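Lactaldehyde dehydrogenase (Escherichia coli, PDB 2IMP) oxidises L-lactaldehyde irreversibly to L-lactate with NAD+, acts on glycolaldehyde and L-glyceraldehyde as well, and works as a homotetramer. Local coordinates at residues A[74-79]-A[111-116]; A[141-146]-A[222-227]; A[293-298]-A[391-396]. One frame throughout, in Å; residues are numbered along the deposited sequence.

From the N terminus, contact 1 comes first: helix 65-81 leads through helix 83-94 into helix 98-116, which runs back beside it and closes a loop of 31 mainly helical residues. Contact 2 follows, where strand 222-227 returns to strand 134-149 after 75 residues of alternating helices and strands in the Rossmann-like cofactor-binding domain. The chain then passes Glu251 and Cys285 of the active site before contact 3 joins strands 290-294 and 388-394 of the catalytic domain across 92 residues. The three loops succeed one another without nesting or crossing. Contacts 1 and 2 have centres about 21 Å apart; contact 3 lies across the chain's centre from both.

Contact 1 of 3, residues A[74-79]-A[111-116]; sequences KISAGI and YIDYMA
Ser76 OG sits 2.7 Å from Asp113 OD1, and the carbonyl O of Arg73, one helical turn back, is a second acceptor within reach of the one hydroxyl proton. Serine suits the place because it is small: the helices come close, with Ser76 CA 6.2 Å from Ile112 CA, and the hydroxyl faces the carboxylate while Ser76 CB meets Ile112 CG2 at 4.0 Å. The aspartate comes in from the flank. Its chi1 of -78° puts CG beside the backbone N, on the side from which OD1 reaches the serine, while OD2 makes a salt bridge to Arg80 on the same helix as Ser76. An alanine in place of Asp113 would probably leave Arg80 without this acidic mate and take from Ser76 OG one of its two possible acceptors.

The two segments belong to an antiparallel helix pair, 65-81 and 98-116, in the helical layer of the cofactor-binding domain; their short axes are 9.1 Å apart and turned by 167°. Away from the carboxylate the contact becomes purely apolar. Ile79 and Ile112 meet tip to tip, CD1 of Ile79 lying 3.7 Å from CD1 of Ile112, and Ile75 CG2 adds a looser touch at 4.3 Å from Ile112 CD1. Branched isoleucines fit this buried side, where Ile75 and Ile79 also pack on helices 155-168 and 183-195.

Contact 2 of 3, residues A[141-146]-A[222-227]; sequences RALGVT and VAMVSM
Leu143 and Met224 cross obliquely, the branch end of the leucine lying against the start of the methionine chain, with Leu143 CD1 3.6 Å from Met224 CB. The contact is a parallel strand pairing of the Rossmann-like fold: strand 222-227 lies beside 134-149, which on its other side pairs with 172-176 and then 202-204, giving the classical 3-2-1-4 order.

Leu143 sits in a break of its strand, its CB pointing toward the neighbouring segment, and leucine suits the place because its branched apolar end reaches Met224. The methionine starts out extended, CG anti to the backbone N, and bends only at its last torsion (chi3 80°), which turns CE back to 4.1 Å from Leu143 CD1; the sulfur, Met224 SD, passes the same methyl at 4.0 Å. Behind this pair the smaller Ala223 sets its CB 3.6 Å from Leu143 CB, and that methyl of Ala223 also lies 3.4 Å from Leu143 O. Gly144 follows with backbone angles (phi 126°, psi -117°) at which a CB would jam against that same carbonyl, so glycine is called for.

Thr146 and Met224 are bridge partners with side chains on one face of the sheet, where Met224 also touches Tyr469. The threonine's OG1 is hydrogen-bonded to the carbonyl O of Thr172 in the next strand. Val145 and Val222 both pack on helix 43-62, on Ala53 and Ile50 respectively, while Met227, further along, touches the bound NADH. The backbone tie is short: Ala223 N donates to Val145 O at 2.7 Å.

Contact 3 of 3, residues A[293-298]-A[391-396]; sequences VQKGIY and VVAFDT
Gln294 lays its CB over one face of the Phe394 ring, 3.5 Å from the centroid and 20° off the normal, a CH-pi contact displaced toward the rim. With Phe394 CG between the backbone N and the carbonyl carbon (chi1 71°), the ring is tucked against the backbone of 293-294, its CE2 3.2 Å from Gln294 N. The glutamine chain then runs on extended, its amide plane only 18° from that of the ring. Glutamine suits this place: its methylene groups can lie on a flat aromatic surface while OE1 takes the hydrogen bond of Asp262 N.

The opposite face of this parallel pair carries Val293 and Ala393. Here the bump is the Tyr298 ring, whose CD1 comes within 3.6 Å of Ala393 CB; a bare methyl lets the ring settle close to the strand. Val391 CG1 lies between Val293 CG2, at 3.9 Å, and Tyr298 CE1, at 4.1 Å. A water joins Tyr298 OH to Val391 O. At the outer end Lys295 crosses Asp395, CG and CE of the lysine both near Asp395 OD1.

Backbone bonds fix the register: Val293 N to Val392 O (2.8 Å), Phe394 N to Val293 O and Lys295 N to Phe394 O. In the catalytic domain, Phe394 is backed by Ala400 and Met403 of helix 397-405, Tyr298 opens helix 298-310, and Val391 and Tyr298 rest on Leu371 of the adjoining strand 368-371.

Contact 1 of 3, residues A[74-79]-A[111-116]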
loop_
_atom_site.group_PDB
_atom_site.type_symbol
_atom_site.label_atom_id
_atom_site.label_comp_id
_atom_site.label_asym_id
_atom_site.label_seq_id
_atom_site.Cartn_x
_atom_site.Cartn_y
_atom_site.Cartn_z
ATOM N N LYS A 74 -21.376 -13.597 13.452
ATOM C CA LYS A 74 -22.552 -14.108 14.132
ATOM C C LYS A 74 -23.791 -13.315 13.718
ATOM O O LYS A 74 -24.881 -13.870 13.581
ATOM C CB LYS A 74 -22.377 -14.027 15.650
ATOM C CG LYS A 74 -21.341 -14.998 16.182
ATOM C CD LYS A 74 -21.147 -14.851 17.673
ATOM C CE LYS A 74 -20.099 -15.833 18.170
ATOM N NZ LYS A 74 -19.827 -15.632 19.625
ATOM N N ILE A 75 -23.604 -12.011 13.516
ATOM C CA ILE A 75 -24.705 -11.169 13.090
ATOM C C ILE A 75 -25.168 -11.496 11.653
ATOM O O ILE A 75 -26.361 -11.624 11.394
ATOM C CB ILE A 75 -24.339 -9.668 13.184
ATOM C CG1 ILE A 75 -24.138 -9.282 14.650
ATOM C CG2 ILE A 75 -25.446 -8.819 12.553
ATOM C CD1 ILE A 75 -23.601 -7.882 14.863
ATOM N N SER A 76 -24.217 -11.633 10.733
ATOM C CA SER A 76 -24.581 -11.975 9.368
ATOM C C SER A 76 -25.308 -13.325 9.315
ATOM O O SER A 76 -26.283 -13.484 8.585
ATOM C CB SER A 76 -23.341 -12.025 8.466
ATOM O OG SER A 76 -22.486 -13.090 8.833
ATOM N N ALA A 77 -24.817 -14.286 10.093
ATOM C CA ALA A 77 -25.452 -15.592 10.153
ATOM C C ALA A 77 -26.896 -15.489 10.697
ATOM O O ALA A 77 -27.787 -16.214 10.264
ATOM C CB ALA A 77 -24.631 -16.537 11.026
ATOM N N GLY A 78 -27.100 -14.568 11.636
ATOM C CA GLY A 78 -28.425 -14.366 12.195
ATOM C C GLY A 78 -29.338 -13.778 11.131
ATOM O O GLY A 78 -30.521 -14.122 11.045
ATOM N N ILE A 79 -28.784 -12.884 10.312
ATOM C CA ILE A 79 -29.546 -12.269 9.233
ATOM C C ILE A 79 -30.016 -13.292 8.166
ATOM O O ILE A 79 -31.181 -13.281 7.754
ATOM C CB ILE A 79 -28.718 -11.161 8.536
ATOM C CG1 ILE A 79 -28.552 -9.968 9.485
ATOM C CG2 ILE A 79 -29.381 -10.761 7.215
ATOM C CD1 ILE A 79 -27.612 -8.883 8.964
ATOM N N TYR A 111 -21.960 -8.559 2.733
ATOM C CA TYR A 111 -21.185 -7.351 2.989
ATOM C C TYR A 111 -20.539 -7.376 4.390
ATOM O O TYR A 111 -19.360 -7.065 4.547
ATOM C CB TYR A 111 -22.083 -6.122 2.841
ATOM C CG TYR A 111 -21.355 -4.798 2.894
ATOM C CD1 TYR A 111 -21.042 -4.201 4.109
ATOM C CD2 TYR A 111 -21.016 -4.123 1.719
ATOM C CE1 TYR A 111 -20.415 -2.961 4.161
ATOM C CE2 TYR A 111 -20.390 -2.881 1.761
ATOM C CZ TYR A 111 -20.097 -2.305 2.985
ATOM O OH TYR A 111 -19.507 -1.068 3.033
ATOM N N ILE A 112 -21.331 -7.755 5.390
ATOM C CA ILE A 112 -20.824 -7.855 6.755
ATOM C C ILE A 112 -19.660 -8.870 6.847
ATOM O O ILE A 112 -18.629 -8.584 7.441
ATOM C CB ILE A 112 -21.955 -8.255 7.745
ATOM C CG1 ILE A 112 -22.996 -7.125 7.817
ATOM C CG2 ILE A 112 -21.370 -8.558 9.123
ATOM C CD1 ILE A 112 -24.189 -7.393 8.738
ATOM N N ASP A 113 -19.851 -10.045 6.253
ATOM C CA ASP A 113 -18.799 -11.050 6.229
ATOM C C ASP A 113 -17.532 -10.506 5.539
ATOM O O ASP A 113 -16.419 -10.694 6.025
ATOM C CB ASP A 113 -19.259 -12.313 5.489
ATOM C CG ASP A 113 -20.174 -13.191 6.331
ATOM O OD1 ASP A 113 -20.136 -13.087 7.576
ATOM O OD2 ASP A 113 -20.920 -14.003 5.740
ATOM N N TYR A 114 -17.734 -9.848 4.398
ATOM C CA TYR A 114 -16.626 -9.243 3.668
ATOM C C TYR A 114 -15.843 -8.257 4.558
ATOM O O TYR A 114 -14.615 -8.324 4.645
ATOM C CB TYR A 114 -17.141 -8.519 2.413
ATOM C CG TYR A 114 -16.139 -7.558 1.810
ATOM C CD1 TYR A 114 -15.050 -8.014 1.065
ATOM C CD2 TYR A 114 -16.243 -6.191 2.050
ATOM C CE1 TYR A 114 -14.081 -7.119 0.582
ATOM C CE2 TYR A 114 -15.289 -5.296 1.582
ATOM C CZ TYR A 114 -14.213 -5.762 0.855
ATOM O OH TYR A 114 -13.265 -4.862 0.438
ATOM N N MET A 115 -16.569 -7.361 5.223
ATOM C CA MET A 115 -15.934 -6.401 6.120
ATOM C C MET A 115 -15.190 -7.066 7.299
ATOM O O MET A 115 -14.096 -6.640 7.672
ATOM C CB MET A 115 -16.970 -5.411 6.654
ATOM C CG MET A 115 -17.334 -4.311 5.663
ATOM S SD MET A 115 -15.931 -3.207 5.312
ATOM C CE MET A 115 -16.472 -2.423 3.819
ATOM N N ALA A 116 -15.783 -8.116 7.866
ATOM C CA ALA A 116 -15.145 -8.824 8.970
ATOM C C ALA A 116 -13.751 -9.372 8.579
ATOM O O ALA A 116 -12.877 -9.544 9.423
ATOM C CB ALA A 116 -16.041 -9.978 9.449
#

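Contact 2 of 3, residues A[141-146]-A[222-227]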
loop_
_atom_site.group_PDB
_atom_site.type_symbol
_atom_site.label_atom_id
_atom_site.label_comp_id
_atom_site.label_asym_id
_atom_site.label_seq_id
_atom_site.Cartn_x
_atom_site.Cartn_y
_atom_site.Cartn_z
ATOM N N ARG A 141 -5.716 3.581 14.729
ATOM C CA ARG A 141 -6.591 3.439 15.887
ATOM C C ARG A 141 -8.061 3.726 15.577
ATOM O O ARG A 141 -8.372 4.378 14.584
ATOM C CB ARG A 141 -6.161 4.400 17.005
ATOM C CG ARG A 141 -4.680 4.409 17.345
ATOM C CD ARG A 141 -4.217 3.085 17.918
ATOM N NE ARG A 141 -2.906 3.214 18.549
ATOM C CZ ARG A 141 -2.151 2.189 18.940
ATOM N NH1 ARG A 141 -2.570 0.942 18.762
ATOM N NH2 ARG A 141 -0.975 2.412 19.515
ATOM N N ALA A 142 -8.952 3.236 16.432
ATOM C CA ALA A 142 -10.368 3.502 16.259
ATOM C C ALA A 142 -10.681 4.986 16.568
ATOM O O ALA A 142 -9.898 5.655 17.243
ATOM C CB ALA A 142 -11.182 2.608 17.183
ATOM N N LEU A 143 -11.793 5.490 16.056
ATOM C CA LEU A 143 -12.176 6.865 16.335
ATOM C C LEU A 143 -12.778 6.988 17.737
ATOM O O LEU A 143 -12.568 7.968 18.444
ATOM C CB LEU A 143 -13.209 7.352 15.316
ATOM C CG LEU A 143 -12.833 7.196 13.847
ATOM C CD1 LEU A 143 -13.935 7.804 12.967
ATOM C CD2 LEU A 143 -11.485 7.886 13.606
ATOM N N GLY A 144 -13.523 5.957 18.116
ATOM C CA GLY A 144 -14.173 5.935 19.411
ATOM C C GLY A 144 -15.645 5.685 19.173
ATOM O O GLY A 144 -16.020 4.633 18.659
ATOM N N VAL A 145 -16.480 6.648 19.543
ATOM C CA VAL A 145 -17.918 6.524 19.338
ATOM C C VAL A 145 -18.381 7.137 18.013
ATOM O O VAL A 145 -18.089 8.297 17.735
ATOM C CB VAL A 145 -18.718 7.215 20.466
ATOM C CG1 VAL A 145 -20.208 7.220 20.118
ATOM C CG2 VAL A 145 -18.483 6.496 21.794
ATOM N N THR A 146 -19.088 6.355 17.206
ATOM C CA THR A 146 -19.593 6.850 15.936
ATOM C C THR A 146 -21.123 6.716 15.818
ATOM O O THR A 146 -21.749 5.926 16.538
ATOM C CB THR A 146 -18.937 6.120 14.716
ATOM O OG1 THR A 146 -19.447 4.783 14.613
ATOM C CG2 THR A 146 -17.411 6.055 14.881
ATOM N N VAL A 222 -19.273 12.137 20.196
ATOM C CA VAL A 222 -19.232 11.463 18.904
ATOM C C VAL A 222 -17.978 11.838 18.079
ATOM O O VAL A 222 -17.765 13.008 17.787
ATOM C CB VAL A 222 -20.496 11.796 18.067
ATOM C CG1 VAL A 222 -20.393 11.173 16.676
ATOM C CG2 VAL A 222 -21.742 11.284 18.786
ATOM N N ALA A 223 -17.156 10.847 17.741
ATOM C CA ALA A 223 -15.955 11.095 16.950
ATOM C C ALA A 223 -16.275 11.326 15.448
ATOM O O ALA A 223 -15.611 12.101 14.762
ATOM C CB ALA A 223 -14.988 9.930 17.100
ATOM N N MET A 224 -17.304 10.640 14.963
ATOM C CA MET A 224 -17.730 10.785 13.581
ATOM C C MET A 224 -19.211 10.469 13.346
ATOM O O MET A 224 -19.749 9.510 13.903
ATOM C CB MET A 224 -16.891 9.895 12.645
ATOM C CG MET A 224 -17.312 9.990 11.164
ATOM S SD MET A 224 -16.249 9.110 9.975
ATOM C CE MET A 224 -16.856 7.398 10.178
ATOM N N VAL A 225 -19.860 11.306 12.547
ATOM C CA VAL A 225 -21.241 11.075 12.188
ATOM C C VAL A 225 -21.352 10.662 10.708
ATOM O O VAL A 225 -20.861 11.358 9.819
ATOM C CB VAL A 225 -22.142 12.323 12.448
ATOM C CG1 VAL A 225 -21.633 13.536 11.669
ATOM C CG2 VAL A 225 -23.586 12.000 12.047
ATOM N N SER A 226 -21.951 9.502 10.470
ATOM C CA SER A 226 -22.128 8.998 9.121
ATOM C C SER A 226 -23.588 9.027 8.681
ATOM O O SER A 226 -24.465 8.539 9.392
ATOM C CB SER A 226 -21.597 7.568 9.011
ATOM O OG SER A 226 -21.822 7.054 7.707
ATOM N N MET A 227 -23.840 9.600 7.513
ATOM C CA MET A 227 -25.200 9.692 7.027
ATOM C C MET A 227 -25.377 9.569 5.511
ATOM O O MET A 227 -24.542 10.021 4.725
ATOM C CB MET A 227 -25.828 11.010 7.512
ATOM C CG MET A 227 -27.188 11.344 6.901
ATOM S SD MET A 227 -27.090 12.336 5.386
ATOM C CE MET A 227 -28.830 12.555 5.005
#

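Contact 3 of 3, residues A[293-298]-A[391-396]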
loop_
_atom_site.group_PDB
_atom_site.type_symbol
_atom_site.label_atom_id
_atom_site.label_comp_id
_atom_site.label_asym_id
_atom_site.label_seq_id
_atom_site.Cartn_x
_atom_site.Cartn_y
_atom_site.Cartn_z
ATOM N N VAL A 293 -28.190 10.895 -25.405
ATOM C CA VAL A 293 -28.072 10.068 -26.601
ATOM C C VAL A 293 -27.681 10.863 -27.860
ATOM O O VAL A 293 -28.343 11.846 -28.190
ATOM C CB VAL A 293 -29.410 9.362 -26.888
ATOM C CG1 VAL A 293 -29.230 8.316 -27.973
ATOM C CG2 VAL A 293 -29.955 8.746 -25.609
ATOM N N GLN A 294 -26.628 10.453 -28.562
ATOM C CA GLN A 294 -26.272 11.213 -29.750
ATOM C C GLN A 294 -27.127 10.924 -30.995
ATOM O O GLN A 294 -27.685 9.838 -31.151
ATOM C CB GLN A 294 -24.781 11.079 -30.091
ATOM C CG GLN A 294 -24.262 9.704 -30.407
ATOM C CD GLN A 294 -22.834 9.764 -30.924
ATOM O OE1 GLN A 294 -22.176 8.740 -31.108
ATOM N NE2 GLN A 294 -22.348 10.978 -31.168
ATOM N N LYS A 295 -27.222 11.935 -31.849
ATOM C CA LYS A 295 -28.000 11.900 -33.082
ATOM C C LYS A 295 -27.966 10.569 -33.874
ATOM O O LYS A 295 -28.990 9.914 -34.058
ATOM C CB LYS A 295 -27.534 13.037 -33.996
ATOM C CG LYS A 295 -27.322 14.377 -33.289
ATOM C CD LYS A 295 -28.621 14.965 -32.759
ATOM C CE LYS A 295 -28.393 16.351 -32.169
ATOM N NZ LYS A 295 -29.671 17.013 -31.778
ATOM N N GLY A 296 -26.778 10.202 -34.340
ATOM C CA GLY A 296 -26.614 8.986 -35.117
ATOM C C GLY A 296 -27.493 7.808 -34.743
ATOM O O GLY A 296 -27.988 7.107 -35.623
ATOM N N ILE A 297 -27.692 7.584 -33.447
ATOM C CA ILE A 297 -28.499 6.460 -32.990
ATOM C C ILE A 297 -29.758 6.859 -32.182
ATOM O O ILE A 297 -30.528 6.003 -31.749
ATOM C CB ILE A 297 -27.633 5.488 -32.139
ATOM C CG1 ILE A 297 -28.411 4.204 -31.841
ATOM C CG2 ILE A 297 -27.210 6.168 -30.836
ATOM C CD1 ILE A 297 -27.616 3.184 -31.052
ATOM N N TYR A 298 -29.949 8.162 -32.007
ATOM C CA TYR A 298 -31.087 8.686 -31.258
ATOM C C TYR A 298 -32.427 7.954 -31.504
ATOM O O TYR A 298 -32.947 7.283 -30.613
ATOM C CB TYR A 298 -31.271 10.173 -31.565
ATOM C CG TYR A 298 -32.280 10.858 -30.669
ATOM C CD1 TYR A 298 -31.904 11.380 -29.429
ATOM C CD2 TYR A 298 -33.613 10.970 -31.049
ATOM C CE1 TYR A 298 -32.836 11.997 -28.593
ATOM C CE2 TYR A 298 -34.552 11.582 -30.221
ATOM C CZ TYR A 298 -34.158 12.092 -28.997
ATOM O OH TYR A 298 -35.090 12.696 -28.186
ATOM N N VAL A 391 -34.516 12.598 -21.571
ATOM C CA VAL A 391 -33.563 12.298 -22.631
ATOM C C VAL A 391 -33.076 13.536 -23.402
ATOM O O VAL A 391 -33.869 14.369 -23.837
ATOM C CB VAL A 391 -34.141 11.289 -23.649
ATOM C CG1 VAL A 391 -33.080 10.941 -24.682
ATOM C CG2 VAL A 391 -34.617 10.034 -22.930
ATOM N N VAL A 392 -31.763 13.635 -23.551
ATOM C CA VAL A 392 -31.154 14.749 -24.249
ATOM C C VAL A 392 -30.201 14.306 -25.365
ATOM O O VAL A 392 -29.288 13.504 -25.137
ATOM C CB VAL A 392 -30.381 15.658 -23.259
ATOM C CG1 VAL A 392 -29.669 16.779 -24.007
ATOM C CG2 VAL A 392 -31.342 16.234 -22.238
ATOM N N ALA A 393 -30.429 14.820 -26.566
ATOM C CA ALA A 393 -29.584 14.472 -27.690
ATOM C C ALA A 393 -28.310 15.319 -27.755
ATOM O O ALA A 393 -28.278 16.430 -27.237
ATOM C CB ALA A 393 -30.369 14.605 -28.991
ATOM N N PHE A 394 -27.267 14.777 -28.372
ATOM C CA PHE A 394 -26.010 15.492 -28.515
ATOM C C PHE A 394 -25.246 15.106 -29.791
ATOM O O PHE A 394 -25.522 14.067 -30.390
ATOM C CB PHE A 394 -25.122 15.263 -27.279
ATOM C CG PHE A 394 -24.561 13.866 -27.167
ATOM C CD1 PHE A 394 -23.380 13.521 -27.814
ATOM C CD2 PHE A 394 -25.220 12.897 -26.417
ATOM C CE1 PHE A 394 -22.860 12.234 -27.714
ATOM C CE2 PHE A 394 -24.708 11.605 -26.311
ATOM C CZ PHE A 394 -23.529 11.272 -26.961
ATOM N N ASP A 395 -24.298 15.943 -30.195
ATOM C CA ASP A 395 -23.519 15.678 -31.394
ATOM C C ASP A 395 -22.147 15.014 -31.142
ATOM O O ASP A 395 -21.837 13.977 -31.729
ATOM C CB ASP A 395 -23.319 16.978 -32.183
ATOM C CG ASP A 395 -24.632 17.560 -32.695
ATOM O OD1 ASP A 395 -25.292 16.904 -33.531
ATOM O OD2 ASP A 395 -25.007 18.670 -32.260
ATOM N N THR A 396 -21.342 15.610 -30.268
ATOM C CA THR A 396 -20.028 15.052 -29.988
ATOM C C THR A 396 -19.789 14.591 -28.529
ATOM O O THR A 396 -20.473 15.028 -27.601
ATOM C CB THR A 396 -18.914 16.050 -30.359
ATOM O OG1 THR A 396 -19.003 17.202 -29.513
ATOM C CG2 THR A 396 -19.054 16.482 -31.810
HETATM O O HOH W 1 -34.262 14.470 -26.664
#